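Local coordinates for regulatory protein LEU3 (Saccharomyces cerevisiae, PDB 2ER8), which binds DNA through a binuclear zinc cluster domain and regulates transcription of leucine biosynthesis genes in the yeast nucleus, at residues E[5-10]-E[40-45]. Sequence-based numbering, arbitrary orientation.
With ZN (zinc ion), chain J; ZN (zinc ion), chain I; nucleotides of chain A; nucleotides of chain B.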
loop_
_atom_site.group_PDB
_atom_site.type_symbol
_atom_site.label_atom_id
_atom_site.label_comp_id
_atom_site.label_asym_id
_atom_site.label_seq_id
_atom_site.Cartn_x
_atom_site.Cartn_y
_atom_site.Cartn_z
ATOM N N ALA E 5 5.171 -11.754 6.275
ATOM C CA ALA E 5 5.123 -12.825 5.273
ATOM C C ALA E 5 6.542 -13.290 4.877
ATOM O O ALA E 5 7.539 -12.555 5.008
ATOM C CB ALA E 5 4.378 -12.357 4.066
ATOM N N CYS E 6 6.633 -14.527 4.405
ATOM C CA CYS E 6 7.915 -15.087 4.046
ATOM C C CYS E 6 8.378 -14.475 2.748
ATOM O O CYS E 6 7.580 -14.000 1.944
ATOM C CB CYS E 6 7.808 -16.584 3.868
ATOM S SG CYS E 6 7.148 -16.984 2.305
ATOM N N VAL E 7 9.684 -14.498 2.558
ATOM C CA VAL E 7 10.311 -13.952 1.376
ATOM C C VAL E 7 9.545 -14.190 0.107
ATOM O O VAL E 7 9.118 -13.257 -0.524
ATOM C CB VAL E 7 11.672 -14.558 1.194
ATOM C CG1 VAL E 7 12.352 -13.959 0.010
ATOM C CG2 VAL E 7 12.467 -14.353 2.451
ATOM N N GLU E 8 9.391 -15.453 -0.268
ATOM C CA GLU E 8 8.697 -15.809 -1.496
ATOM C C GLU E 8 7.321 -15.201 -1.597
ATOM O O GLU E 8 6.973 -14.676 -2.645
ATOM C CB GLU E 8 8.591 -17.324 -1.637
ATOM C CG GLU E 8 8.107 -17.767 -2.997
ATOM C CD GLU E 8 8.826 -17.037 -4.150
ATOM O OE1 GLU E 8 10.032 -16.729 -4.008
ATOM O OE2 GLU E 8 8.200 -16.774 -5.207
ATOM N N CYS E 9 6.529 -15.262 -0.535
ATOM C CA CYS E 9 5.209 -14.664 -0.610
ATOM C C CYS E 9 5.279 -13.174 -0.801
ATOM O O CYS E 9 4.472 -12.606 -1.524
ATOM C CB CYS E 9 4.416 -15.015 0.606
ATOM S SG CYS E 9 4.024 -16.711 0.388
ATOM N N ARG E 10 6.269 -12.532 -0.193
ATOM C CA ARG E 10 6.467 -11.082 -0.384
ATOM C C ARG E 10 6.841 -10.751 -1.815
ATOM O O ARG E 10 6.362 -9.788 -2.386
ATOM C CB ARG E 10 7.575 -10.550 0.497
ATOM C CG ARG E 10 7.115 -10.259 1.880
ATOM C CD ARG E 10 8.157 -9.517 2.632
ATOM N NE ARG E 10 7.619 -9.101 3.913
ATOM C CZ ARG E 10 8.354 -8.536 4.855
ATOM N NH1 ARG E 10 9.646 -8.332 4.626
ATOM N NH2 ARG E 10 7.805 -8.195 6.011
ATOM N N ARG E 40 12.629 -10.203 7.928
ATOM C CA ARG E 40 11.931 -8.936 8.122
ATOM C C ARG E 40 12.414 -7.822 7.205
ATOM O O ARG E 40 11.614 -7.120 6.593
ATOM C CB ARG E 40 12.099 -8.457 9.548
ATOM C CG ARG E 40 11.359 -9.263 10.541
ATOM C CD ARG E 40 10.881 -8.363 11.646
ATOM N NE ARG E 40 10.192 -9.113 12.684
ATOM C CZ ARG E 40 10.800 -9.969 13.491
ATOM N NH1 ARG E 40 12.110 -10.173 13.369
ATOM N NH2 ARG E 40 10.106 -10.613 14.422
ATOM N N ASP E 41 13.728 -7.658 7.117
ATOM C CA ASP E 41 14.315 -6.599 6.302
ATOM C C ASP E 41 14.194 -6.817 4.761
ATOM O O ASP E 41 14.716 -6.018 3.972
ATOM C CB ASP E 41 15.811 -6.420 6.729
ATOM N N PHE E 42 13.486 -7.871 4.336
ATOM C CA PHE E 42 13.359 -8.213 2.904
ATOM C C PHE E 42 12.390 -7.362 2.133
ATOM O O PHE E 42 11.249 -7.178 2.551
ATOM C CB PHE E 42 12.935 -9.687 2.712
ATOM C CG PHE E 42 12.643 -10.067 1.267
ATOM C CD1 PHE E 42 13.679 -10.215 0.346
ATOM C CD2 PHE E 42 11.332 -10.232 0.824
ATOM C CE1 PHE E 42 13.427 -10.510 -0.988
ATOM C CE2 PHE E 42 11.068 -10.528 -0.521
ATOM C CZ PHE E 42 12.123 -10.666 -1.423
ATOM N N ARG E 43 12.859 -6.858 0.997
ATOM C CA ARG E 43 12.031 -6.058 0.115
ATOM C C ARG E 43 11.914 -6.776 -1.244
ATOM O O ARG E 43 12.883 -7.337 -1.766
ATOM C CB ARG E 43 12.630 -4.658 -0.053
ATOM C CG ARG E 43 12.234 -3.625 1.018
ATOM C CD ARG E 43 13.044 -2.340 0.832
ATOM N NE ARG E 43 14.466 -2.554 1.137
ATOM C CZ ARG E 43 15.458 -1.716 0.823
ATOM N NH1 ARG E 43 15.190 -0.582 0.177
ATOM N NH2 ARG E 43 16.719 -2.009 1.157
ATOM N N ARG E 44 10.708 -6.770 -1.799
ATOM C CA ARG E 44 10.422 -7.414 -3.078
ATOM C C ARG E 44 11.401 -6.927 -4.123
ATOM O O ARG E 44 12.270 -6.118 -3.843
ATOM C CB ARG E 44 8.999 -7.051 -3.509
ATOM C CG ARG E 44 8.396 -7.952 -4.523
ATOM C CD ARG E 44 7.008 -7.533 -4.865
ATOM N NE ARG E 44 6.971 -6.940 -6.186
ATOM C CZ ARG E 44 7.139 -7.612 -7.316
ATOM N NH1 ARG E 44 7.357 -8.912 -7.311
ATOM N NH2 ARG E 44 7.078 -6.976 -8.463
ATOM N N THR E 45 11.268 -7.433 -5.336
ATOM C CA THR E 45 12.128 -6.991 -6.425
ATOM C C THR E 45 11.328 -7.021 -7.725
ATOM O O THR E 45 10.740 -8.041 -8.069
ATOM C CB THR E 45 13.427 -7.844 -6.538
ATOM O OG1 THR E 45 13.767 -8.002 -7.917
ATOM C CG2 THR E 45 13.281 -9.194 -5.872
HETATM ZN ZN ZN J . 4.646 -17.511 2.573
HETATM ZN ZN ZN I . 7.152 -19.364 2.387
ATOM P P DA A 7 4.251 -7.925 5.167
ATOM O OP1 DA A 7 4.965 -8.796 6.115
ATOM O OP2 DA A 7 4.802 -7.762 3.794
ATOM O "O5'" DA A 7 2.754 -8.443 5.020
ATOM C "C5'" DA A 7 1.956 -8.604 6.159
ATOM C "C4'" DA A 7 0.515 -8.819 5.773
ATOM O "O4'" DA A 7 0.018 -7.638 5.093
ATOM C "C3'" DA A 7 0.322 -9.965 4.784
ATOM O "O3'" DA A 7 -0.958 -10.585 5.002
ATOM C "C2'" DA A 7 0.427 -9.267 3.442
ATOM C "C1'" DA A 7 -0.241 -7.916 3.733
ATOM N N9 DA A 7 0.205 -6.767 2.960
ATOM C C8 DA A 7 1.507 -6.401 2.735
ATOM N N7 DA A 7 1.647 -5.354 1.951
ATOM C C5 DA A 7 0.340 -4.977 1.656
ATOM C C6 DA A 7 -0.187 -3.917 0.850
ATOM N N6 DA A 7 0.572 -3.034 0.184
ATOM N N1 DA A 7 -1.532 -3.812 0.753
ATOM C C2 DA A 7 -2.293 -4.732 1.410
ATOM N N3 DA A 7 -1.909 -5.776 2.194
ATOM C C4 DA A 7 -0.560 -5.834 2.276
ATOM P P DC B 3 7.385 -7.475 -11.647
ATOM O OP1 DC B 3 8.167 -6.731 -12.699
ATOM O OP2 DC B 3 8.087 -7.894 -10.376
ATOM O "O5'" DC B 3 6.170 -6.522 -11.285
ATOM C "C5'" DC B 3 4.890 -7.075 -11.154
ATOM C "C4'" DC B 3 3.845 -6.008 -11.316
ATOM O "O4'" DC B 3 2.612 -6.654 -10.972
ATOM C "C3'" DC B 3 3.994 -4.856 -10.341
ATOM O "O3'" DC B 3 3.262 -3.761 -10.904
ATOM C "C2'" DC B 3 3.300 -5.402 -9.108
ATOM C "C1'" DC B 3 2.181 -6.229 -9.699
ATOM N N1 DC B 3 1.804 -7.427 -8.938
ATOM C C2 DC B 3 0.438 -7.755 -8.877
ATOM O O2 DC B 3 -0.388 -7.013 -9.447
ATOM N N3 DC B 3 0.058 -8.862 -8.208
ATOM C C4 DC B 3 0.968 -9.626 -7.610
ATOM N N4 DC B 3 0.518 -10.712 -6.958
ATOM C C5 DC B 3 2.373 -9.309 -7.653
ATOM C C6 DC B 3 2.741 -8.209 -8.322
#
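Val7 and Arg10, about one helical turn apart, meet the ring of Phe42 over a face and at the edge, an example of how a linker can be packed against a metal-built domain. Methyl CG1 of Val7, anti to its own backbone N (chi1 -178°), sits over the centre of one ring face, 3.6 Å from the centroid of the Phe42 ring, in a CH-pi contact. Arg10 CB lies at the edge, near the ring plane and 3.6 Å from CE2 of Phe42. From there the extended arginine chain slides past the ring in the opposite direction, and its guanidinium ends nearly coplanar with it. Arg10 NH1 then reaches two linker carbonyls: a straight bond of 3.0 Å to Arg40 O, which lies in the guanidinium plane although the donor stands above the carbonyl plane, and a weak, bent one to Phe42 O. Farther along, the aliphatic part of Arg44 passes the end of segment 5-10, with CD 3.4 Å from Arg10 O.

The setting is the fungal Zn2Cys6 cluster, in which six cysteines hold two zinc ions and the following linker leads to helix 47-66. Cys6 SG bridges both zincs, accepts the N-H of Cys9 as N-cap of helix 7-11, and so ties the start of this helix to the metal centre. Cys9 binds one of the zincs, completed by Cys16 and Cys26; Cys26, Cys29 and Cys36 complete the other.

On its DNA side, Arg10 NH2 donates a straight bond of 2.9 Å to OP1 of DA7 of chain A, an oxygen that also accepts from Ala5 N at 3.0 Å. The positive charge of this guanidinium probably helps to hold the DNA backbone. Arg44 turns toward a second DNA chain, at the phosphate of DC3 of chain B, while its NH1 bonds to Gln11 O.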